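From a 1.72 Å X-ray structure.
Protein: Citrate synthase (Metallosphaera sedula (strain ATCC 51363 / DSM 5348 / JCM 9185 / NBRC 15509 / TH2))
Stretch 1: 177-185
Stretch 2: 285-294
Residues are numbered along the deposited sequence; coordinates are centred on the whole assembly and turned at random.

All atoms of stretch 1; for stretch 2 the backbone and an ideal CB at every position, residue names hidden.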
# COMPACT_ATOMS: atom_id res chain seq x y z
N PRO A 177 -24.60 -3.03 -23.64
CA PRO A 177 -23.58 -3.29 -24.64
C PRO A 177 -24.05 -4.39 -25.63
O PRO A 177 -24.89 -5.21 -25.26
CB PRO A 177 -22.41 -3.84 -23.78
CG PRO A 177 -23.06 -4.47 -22.63
CD PRO A 177 -24.26 -3.62 -22.32
N THR A 178 -23.47 -4.43 -26.81
CA THR A 178 -23.66 -5.55 -27.75
C THR A 178 -22.93 -6.81 -27.29
O THR A 178 -21.97 -6.73 -26.48
CB THR A 178 -23.15 -5.21 -29.14
OG1 THR A 178 -21.71 -5.12 -29.12
CG2 THR A 178 -23.72 -3.92 -29.65
N GLU A 179 -23.28 -7.97 -27.85
CA GLU A 179 -22.59 -9.20 -27.49
C GLU A 179 -21.10 -9.14 -27.81
O GLU A 179 -20.31 -9.74 -27.09
CB GLU A 179 -23.19 -10.46 -28.15
CG GLU A 179 -24.34 -10.98 -27.32
CD GLU A 179 -23.90 -11.44 -25.92
OE1 GLU A 179 -24.16 -10.74 -24.90
OE2 GLU A 179 -23.25 -12.51 -25.83
N GLU A 180 -20.75 -8.46 -28.90
CA GLU A 180 -19.34 -8.38 -29.31
C GLU A 180 -18.53 -7.53 -28.27
O GLU A 180 -17.41 -7.92 -27.91
CB GLU A 180 -19.22 -7.81 -30.69
CG GLU A 180 -19.77 -8.75 -31.79
CD GLU A 180 -21.31 -8.73 -31.97
OE1 GLU A 180 -22.06 -7.83 -31.42
OE2 GLU A 180 -21.80 -9.65 -32.67
N GLU A 181 -19.17 -6.50 -27.77
CA GLU A 181 -18.57 -5.63 -26.74
C GLU A 181 -18.39 -6.41 -25.44
O GLU A 181 -17.32 -6.33 -24.80
CB GLU A 181 -19.36 -4.36 -26.52
CG GLU A 181 -19.33 -3.36 -27.63
CD GLU A 181 -20.30 -2.17 -27.36
OE1 GLU A 181 -21.48 -2.32 -27.03
OE2 GLU A 181 -19.84 -1.04 -27.36
N VAL A 182 -19.39 -7.19 -25.04
CA VAL A 182 -19.29 -8.00 -23.90
C VAL A 182 -18.16 -8.99 -24.02
O VAL A 182 -17.39 -9.16 -23.07
CB VAL A 182 -20.60 -8.76 -23.55
CG1 VAL A 182 -20.39 -9.71 -22.43
CG2 VAL A 182 -21.66 -7.72 -23.25
N LYS A 183 -18.07 -9.65 -25.16
CA LYS A 183 -17.09 -10.69 -25.30
C LYS A 183 -15.64 -10.05 -25.23
O LYS A 183 -14.66 -10.67 -24.71
CB LYS A 183 -17.32 -11.43 -26.61
CG LYS A 183 -16.25 -12.47 -26.91
CD LYS A 183 -16.23 -13.69 -25.99
CE LYS A 183 -15.21 -14.77 -26.39
NZ LYS A 183 -15.18 -15.82 -25.34
N ALA A 184 -15.49 -8.89 -25.80
CA ALA A 184 -14.15 -8.19 -25.82
C ALA A 184 -13.75 -7.84 -24.39
O ALA A 184 -12.61 -7.94 -24.01
CB ALA A 184 -14.20 -6.94 -26.69
N MET A 185 -14.69 -7.37 -23.63
CA MET A 185 -14.42 -6.97 -22.20
C MET A 185 -14.10 -8.19 -21.39
O MET A 185 -13.16 -8.22 -20.58
CB MET A 185 -15.60 -6.18 -21.67
CG MET A 185 -15.38 -5.69 -20.22
SD MET A 185 -14.19 -4.33 -20.21
CE MET A 185 -13.12 -4.79 -18.86
N UNK A 285 -7.38 -9.52 -32.08
CA UNK A 285 -8.57 -10.19 -32.60
C UNK A 285 -9.80 -9.45 -32.16
O UNK A 285 -10.68 -9.14 -32.97
CB UNK A 285 -8.63 -11.65 -32.14
N UNK A 286 -9.86 -9.14 -30.85
CA UNK A 286 -11.03 -8.52 -30.30
C UNK A 286 -11.11 -7.07 -30.65
O UNK A 286 -12.19 -6.57 -30.78
CB UNK A 286 -11.06 -8.69 -28.78
N UNK A 287 -9.97 -6.39 -30.88
CA UNK A 287 -9.99 -5.01 -31.31
C UNK A 287 -10.64 -4.77 -32.70
O UNK A 287 -11.33 -3.81 -32.91
CB UNK A 287 -8.55 -4.49 -31.32
N UNK A 288 -10.36 -5.69 -33.61
CA UNK A 288 -10.84 -5.65 -35.00
C UNK A 288 -12.37 -5.61 -35.09
O UNK A 288 -12.97 -4.68 -35.57
CB UNK A 288 -10.31 -6.87 -35.77
N UNK A 289 -13.01 -6.56 -34.46
CA UNK A 289 -14.46 -6.59 -34.39
C UNK A 289 -15.16 -5.30 -33.90
O UNK A 289 -15.96 -4.66 -34.60
CB UNK A 289 -14.86 -7.74 -33.47
N UNK A 290 -14.84 -4.90 -32.68
CA UNK A 290 -15.56 -3.80 -32.08
C UNK A 290 -15.10 -2.42 -32.56
O UNK A 290 -15.83 -1.44 -32.40
CB UNK A 290 -15.42 -3.88 -30.56
N UNK A 291 -13.88 -2.33 -33.13
CA UNK A 291 -13.40 -1.02 -33.61
C UNK A 291 -14.11 -0.52 -34.85
O UNK A 291 -14.17 0.70 -35.07
CB UNK A 291 -11.90 -1.09 -33.90
N UNK A 292 -14.60 -1.46 -35.65
CA UNK A 292 -15.12 -1.14 -36.98
C UNK A 292 -16.40 -0.32 -36.87
O UNK A 292 -16.61 0.58 -37.67
CB UNK A 292 -15.38 -2.42 -37.78
N UNK A 293 -17.18 -0.58 -35.83
CA UNK A 293 -18.46 0.09 -35.62
C UNK A 293 -18.42 1.54 -35.06
O UNK A 293 -19.47 2.10 -34.76
CB UNK A 293 -19.29 -0.77 -34.66
N UNK A 294 -17.24 2.13 -34.87
CA UNK A 294 -17.13 3.58 -34.66
C UNK A 294 -15.91 4.09 -35.44
O UNK A 294 -14.81 3.56 -35.30
CB UNK A 294 -17.01 3.92 -33.17

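The two helices run nearly antiparallel, at 150° with axes 9.6 Å apart, so the start of stretch 2 lies beside the end of stretch 1 and its last residues come back to the cap of helix 179-185. Positions 286, 289 and 290 point their CA-to-CB bonds toward stretch 1, the i, i+3, i+4 spacing of one helical face; 293, just past the helix in the loop, points toward it as well.

Position 285 has nothing of stretch 1 within 5.5 Å of its ideal CB; almost any helix-compatible residue would do, and it is Lys285.

At position 286 the ideal CB is 4.2 Å from Ala184 CB. Ala184 offers only a methyl here, and the CA of 286 and Ala184 CA are 5.5 Å apart, while the long methylene chain of Lys183 lies to one side. A leucine, a methionine or an aromatic could follow that surface. The deposited residue is Tyr286, with chi1 in m: CD1 is 4.0 Å from Ala184 CA, the ring meets the helix obliquely, and OH reaches 3.1 Å from Lys183 CE. That last approach is to a carbon, so it is packing; Lys183 NZ bonds elsewhere in the structure.

Positions 287 and 288 make no contact with stretch 1, the first pointing away from it and the second out of its reach. Stretch 1 places no demand on either, and many helix-compatible residues would suit. They are Ala287 and Lys288.

Position 289 points toward stretch 1, but its ideal CB is 5.2 Å from Glu180 CB, near the aliphatic part of a charged side chain. A modest apolar group or a long polar one could serve. Val289 places CG1 3.9 Å from Glu180 CG, a light contact.

Position 290 faces the middle of the contact, its ideal CB 4.9 Å from Glu181 CG and 5.1 Å from Ala184 CB, with Glu180 O also near. That carbonyl already accepts from Ala184 N in its own helix, so a medium apolar side chain is a natural choice: valine, leucine, isoleucine or methionine. It is Ile290, chi1 p and chi2 t. Its CD1 extends to 3.8 Å from Ala184 CB, while its CG2 sits 3.7 Å from Glu180 O and 4.3 Å from Glu181 CG.

Positions 291 and 292 are out of reach, so polar or small residues would do equally well. Ser291 turns back on its own helix, OG donating to Ala287 O at 2.7 Å; Glu292 is poorly ordered.

Position 293 points toward stretch 1 from a distance, with no atom of stretch 1 within 5.5 Å of its ideal CB. Across that gap stand the Glu180 carboxylate and Thr178 OG1, which caps Glu181 N. A long cationic side chain, lysine or arginine, would suit. Arg293 spans the gap: NH2 forms a salt bridge with Glu180 OE1 at 2.6 Å, and NH1 donates a weak hydrogen bond to Thr178 OG1 at 3.4 Å. These partners lie at the guanidinium edge, where its N-H groups point. The side chain is nevertheless poorly ordered.

Position 294, out of reach, precedes a helix and favours a capping residue such as Asn, Ser, Thr or Asp; Asn294 caps a backbone N just beyond the stretch.

Stretch 2 285-294: KYAKVISERN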
# COMPACT_ATOMS: atom_id res chain seq x y z
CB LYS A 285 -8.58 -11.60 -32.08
CG LYS A 285 -9.78 -12.48 -32.40
CD LYS A 285 -9.57 -13.79 -31.63
CE LYS A 285 -10.15 -15.03 -32.28
NZ LYS A 285 -11.60 -15.07 -32.04
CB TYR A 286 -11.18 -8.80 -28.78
CG TYR A 286 -11.61 -10.22 -28.55
CD1 TYR A 286 -12.96 -10.62 -28.75
CD2 TYR A 286 -10.72 -11.17 -28.27
CE1 TYR A 286 -13.33 -11.93 -28.59
CE2 TYR A 286 -11.08 -12.49 -28.10
CZ TYR A 286 -12.39 -12.87 -28.28
OH TYR A 286 -12.65 -14.25 -28.13
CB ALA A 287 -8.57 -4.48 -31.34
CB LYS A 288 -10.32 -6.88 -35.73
CG LYS A 288 -10.81 -6.92 -37.17
CD LYS A 288 -9.80 -7.53 -38.11
CE LYS A 288 -10.26 -7.23 -39.54
NZ LYS A 288 -9.30 -7.85 -40.48
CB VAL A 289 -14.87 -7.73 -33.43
CG1 VAL A 289 -16.38 -7.95 -33.49
CG2 VAL A 289 -14.05 -9.00 -33.71
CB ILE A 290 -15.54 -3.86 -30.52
CG1 ILE A 290 -14.11 -3.84 -29.99
CG2 ILE A 290 -16.23 -5.13 -30.05
CD1 ILE A 290 -14.05 -3.62 -28.51
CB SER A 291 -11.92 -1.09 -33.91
OG SER A 291 -11.26 -1.17 -32.64
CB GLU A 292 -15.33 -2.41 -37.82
CG GLU A 292 -14.06 -3.24 -38.14
CD GLU A 292 -12.72 -2.46 -38.30
OE1 GLU A 292 -12.51 -1.87 -39.38
OE2 GLU A 292 -11.85 -2.45 -37.38
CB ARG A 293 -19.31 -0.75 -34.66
CG ARG A 293 -19.61 -2.20 -35.07
CD ARG A 293 -21.03 -2.59 -34.65
NE ARG A 293 -21.19 -3.94 -34.10
CZ ARG A 293 -20.99 -4.33 -32.83
NH1 ARG A 293 -20.53 -3.51 -31.88
NH2 ARG A 293 -21.23 -5.60 -32.52
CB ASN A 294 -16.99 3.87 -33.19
CG ASN A 294 -16.55 5.30 -32.93
OD1 ASN A 294 -15.39 5.57 -32.62
ND2 ASN A 294 -17.48 6.22 -33.11
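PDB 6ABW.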